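Local coordinates for 4-hydroxy-3-methylbut-2-enyl diphosphate reductase, apicoplast (Plasmodium falciparum, PDB 4N7B), which reduces (E)-4-hydroxy-3-methylbut-2-enyl diphosphate to isopentenyl and dimethylallyl diphosphate at an iron-sulfur cluster, the last step of the DOXP/MEP pathway, at residues 277-282 and 300-305. Sequence-based numbering, arbitrary orientation.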
ATOM      1  N   GLU A 277     -14.293  12.136   3.405  1.00 55.61           N
ATOM      2  CA  GLU A 277     -13.247  12.560   4.328  1.00 56.36           C
ATOM      3  C   GLU A 277     -13.868  13.238   5.536  1.00 58.67           C
ATOM      4  O   GLU A 277     -13.263  13.302   6.605  1.00 64.39           O
ATOM      5  CB  GLU A 277     -12.270  13.520   3.644  1.00 53.86           C
ATOM      6  CG  GLU A 277     -11.476  12.906   2.511  1.00 53.61           C
ATOM      7  CD  GLU A 277     -10.539  11.806   2.969  1.00 61.45           C
ATOM      8  OE1 GLU A 277     -10.359  11.627   4.196  1.00 61.33           O
ATOM      9  OE2 GLU A 277      -9.973  11.112   2.090  1.00 64.07           O
ATOM     10  N   ASP A 278     -15.081  13.744   5.360  1.00 63.55           N
ATOM     11  CA  ASP A 278     -15.771  14.452   6.420  1.00 67.80           C
ATOM     12  C   ASP A 278     -16.865  13.551   6.975  1.00 69.99           C
ATOM     13  O   ASP A 278     -17.840  13.252   6.284  1.00 74.29           O
ATOM     14  CB  ASP A 278     -16.371  15.749   5.877  1.00 75.49           C
ATOM     15  CG  ASP A 278     -16.808  16.696   6.975  1.00 80.12           C
ATOM     16  OD1 ASP A 278     -17.396  16.226   7.973  1.00 77.98           O
ATOM     17  OD2 ASP A 278     -16.561  17.913   6.836  1.00 82.57           O
ATOM     18  N   LEU A 279     -16.699  13.117   8.220  1.00 69.98           N
ATOM     19  CA  LEU A 279     -17.650  12.198   8.840  1.00 69.99           C
ATOM     20  C   LEU A 279     -19.051  12.788   9.023  1.00 72.82           C
ATOM     21  O   LEU A 279     -19.996  12.054   9.303  1.00 78.72           O
ATOM     22  CB  LEU A 279     -17.111  11.694  10.176  1.00 68.43           C
ATOM     23  CG  LEU A 279     -16.366  10.365  10.059  1.00 65.82           C
ATOM     24  CD1 LEU A 279     -15.054  10.566   9.297  1.00 63.97           C
ATOM     25  CD2 LEU A 279     -16.132   9.750  11.434  1.00 64.27           C
ATOM     26  N   ASN A 280     -19.187  14.101   8.863  1.00 71.15           N
ATOM     27  CA  ASN A 280     -20.506  14.730   8.881  1.00 80.26           C
ATOM     28  C   ASN A 280     -21.307  14.381   7.642  1.00 82.90           C
ATOM     29  O   ASN A 280     -22.534  14.507   7.626  1.00 83.68           O
ATOM     30  CB  ASN A 280     -20.390  16.247   8.980  1.00 83.56           C
ATOM     31  CG  ASN A 280     -20.036  16.710  10.369  1.00 83.16           C
ATOM     32  OD1 ASN A 280     -20.222  15.978  11.345  1.00 77.85           O
ATOM     33  ND2 ASN A 280     -19.529  17.933  10.472  1.00 84.57           N
ATOM     34  N   ASP A 281     -20.600  13.950   6.599  1.00 86.52           N
ATOM     35  CA  ASP A 281     -21.237  13.491   5.376  1.00 82.15           C
ATOM     36  C   ASP A 281     -21.841  12.121   5.627  1.00 79.62           C
ATOM     37  O   ASP A 281     -22.508  11.562   4.758  1.00 82.70           O
ATOM     38  CB  ASP A 281     -20.225  13.415   4.232  1.00 81.35           C
ATOM     39  CG  ASP A 281     -19.736  14.781   3.790  1.00 84.34           C
ATOM     40  OD1 ASP A 281     -20.094  15.785   4.444  1.00 84.15           O
ATOM     41  OD2 ASP A 281     -18.988  14.847   2.791  1.00 85.19           O
ATOM     42  N   VAL A 282     -21.604  11.584   6.822  1.00 68.29           N
ATOM     43  CA  VAL A 282     -22.154  10.289   7.199  1.00 70.76           C
ATOM     44  C   VAL A 282     -23.289  10.424   8.209  1.00 74.37           C
ATOM     45  O   VAL A 282     -23.090  10.929   9.312  1.00 72.79           O
ATOM     46  CB  VAL A 282     -21.082   9.372   7.803  1.00 66.52           C
ATOM     47  CG1 VAL A 282     -21.706   8.034   8.194  1.00 64.93           C
ATOM     48  CG2 VAL A 282     -19.938   9.175   6.814  1.00 65.33           C
ATOM     49  N   ARG A 300     -12.125   7.610  15.241  1.00 48.03           N
ATOM     50  CA  ARG A 300     -12.948   6.548  15.803  1.00 52.76           C
ATOM     51  C   ARG A 300     -13.881   7.087  16.881  1.00 60.84           C
ATOM     52  O   ARG A 300     -15.090   6.861  16.835  1.00 64.88           O
ATOM     53  CB  ARG A 300     -12.076   5.423  16.373  1.00 49.52           C
ATOM     54  CG  ARG A 300     -11.257   4.721  15.326  1.00 50.43           C
ATOM     55  CD  ARG A 300     -10.247   3.742  15.912  1.00 46.01           C
ATOM     56  NE  ARG A 300     -10.468   2.425  15.327  1.00 50.32           N
ATOM     57  CZ  ARG A 300      -9.663   1.822  14.462  1.00 50.17           C
ATOM     58  NH1 ARG A 300      -8.526   2.368  14.070  1.00 58.73           N
ATOM     59  NH2 ARG A 300     -10.000   0.637  14.000  1.00 55.01           N
ATOM     60  N   GLU A 301     -13.332   7.800  17.854  1.00 71.97           N
ATOM     61  CA  GLU A 301     -14.169   8.285  18.944  1.00 77.17           C
ATOM     62  C   GLU A 301     -15.290   9.154  18.381  1.00 74.90           C
ATOM     63  O   GLU A 301     -16.414   9.140  18.886  1.00 77.63           O
ATOM     64  CB  GLU A 301     -13.349   9.019  20.011  1.00 80.76           C
ATOM     65  CG  GLU A 301     -12.452  10.131  19.501  1.00 87.38           C
ATOM     66  CD  GLU A 301     -11.463  10.614  20.558  1.00 92.97           C
ATOM     67  OE1 GLU A 301     -11.121   9.819  21.464  1.00 93.90           O
ATOM     68  OE2 GLU A 301     -11.027  11.786  20.479  1.00 92.23           O
ATOM     69  N   ILE A 302     -14.996   9.882  17.310  1.00 63.43           N
ATOM     70  CA  ILE A 302     -16.022  10.656  16.619  1.00 64.22           C
ATOM     71  C   ILE A 302     -17.116   9.752  16.076  1.00 68.12           C
ATOM     72  O   ILE A 302     -18.297  10.094  16.127  1.00 72.50           O
ATOM     73  CB  ILE A 302     -15.435  11.426  15.446  1.00 64.42           C
ATOM     74  CG1 ILE A 302     -14.582  12.578  15.969  1.00 65.68           C
ATOM     75  CG2 ILE A 302     -16.548  11.935  14.525  1.00 63.69           C
ATOM     76  CD1 ILE A 302     -14.055  13.476  14.882  1.00 65.77           C
ATOM     77  N   ALA A 303     -16.709   8.603  15.542  1.00 60.13           N
ATOM     78  CA  ALA A 303     -17.648   7.645  14.974  1.00 64.48           C
ATOM     79  C   ALA A 303     -18.631   7.187  16.042  1.00 63.69           C
ATOM     80  O   ALA A 303     -19.837   7.098  15.800  1.00 57.43           O
ATOM     81  CB  ALA A 303     -16.902   6.445  14.393  1.00 63.80           C
ATOM     82  N   LYS A 304     -18.104   6.911  17.230  1.00 72.09           N
ATOM     83  CA  LYS A 304     -18.913   6.382  18.317  1.00 74.98           C
ATOM     84  C   LYS A 304     -19.941   7.411  18.760  1.00 75.17           C
ATOM     85  O   LYS A 304     -21.082   7.065  19.040  1.00 76.92           O
ATOM     86  CB  LYS A 304     -18.026   5.940  19.483  1.00 72.24           C
ATOM     87  CG  LYS A 304     -17.538   4.506  19.337  1.00 74.02           C
ATOM     88  CD  LYS A 304     -16.134   4.304  19.878  1.00 71.34           C
ATOM     89  CE  LYS A 304     -15.445   3.179  19.121  1.00 70.51           C
ATOM     90  NZ  LYS A 304     -13.986   3.054  19.390  1.00 67.76           N
ATOM     91  N   LYS A 305     -19.540   8.675  18.792  1.00 73.27           N
ATOM     92  CA  LYS A 305     -20.460   9.771  19.087  1.00 78.05           C
ATOM     93  C   LYS A 305     -21.659   9.752  18.144  1.00 78.50           C
ATOM     94  O   LYS A 305     -22.789  10.011  18.557  1.00 81.96           O
ATOM     95  CB  LYS A 305     -19.740  11.114  18.960  1.00 81.28           C
ATOM     96  CG  LYS A 305     -19.030  11.578  20.221  1.00 82.96           C
ATOM     97  CD  LYS A 305     -18.476  12.988  20.036  1.00 87.02           C
ATOM     98  CE  LYS A 305     -18.267  13.698  21.371  1.00 89.55           C
ATOM     99  NZ  LYS A 305     -18.352  15.189  21.247  1.00 87.80           N
TER
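Leu279 and Ile302 meet as branched aliphatic chains, with no ring or amide face between them; the nearby flat group, the carboxylate of Asp278, serves its own turn and does not touch the helix. Its OD1 is met on the anti side, the donor tilted 18° out of the carboxylate plane, and accepts a hydrogen bond from Asn280 N at 2.9 Å (N-H...O 153°), closing an Asx turn. This leads into a short 3-10 turn in which Asp281 N reaches Asp278 O (2.9 Å) and Val282 N reaches Leu279 O (3.0 Å). Leu279 leaves the turn toward the helix and puts methyl CD2 3.8 Å from Ile302 CG2. That methyl is set anti to the isoleucine's backbone N (chi1 -72°, measured to CG1), and the two side chains run at a slant to each other. CD2 also comes within 4.3 Å of Ala303 N, a loose approach to the helix backbone. The segments bury 95 Å² between them, away from the cluster and substrate sites. Helix 297-305 is the crossover of a beta-alpha-beta unit between parallel strands 287-290 and 309-312, whereas 277-282 follows 273-276, the edge strand at the other end of the same four-stranded sheet. Leu279 packs on Leu288 and Lys255 of that sheet, while Ala303 meets Tyr290 and Leu308; Val282 O accepts a hydrogen bond from Lys306 NZ, just past the helix.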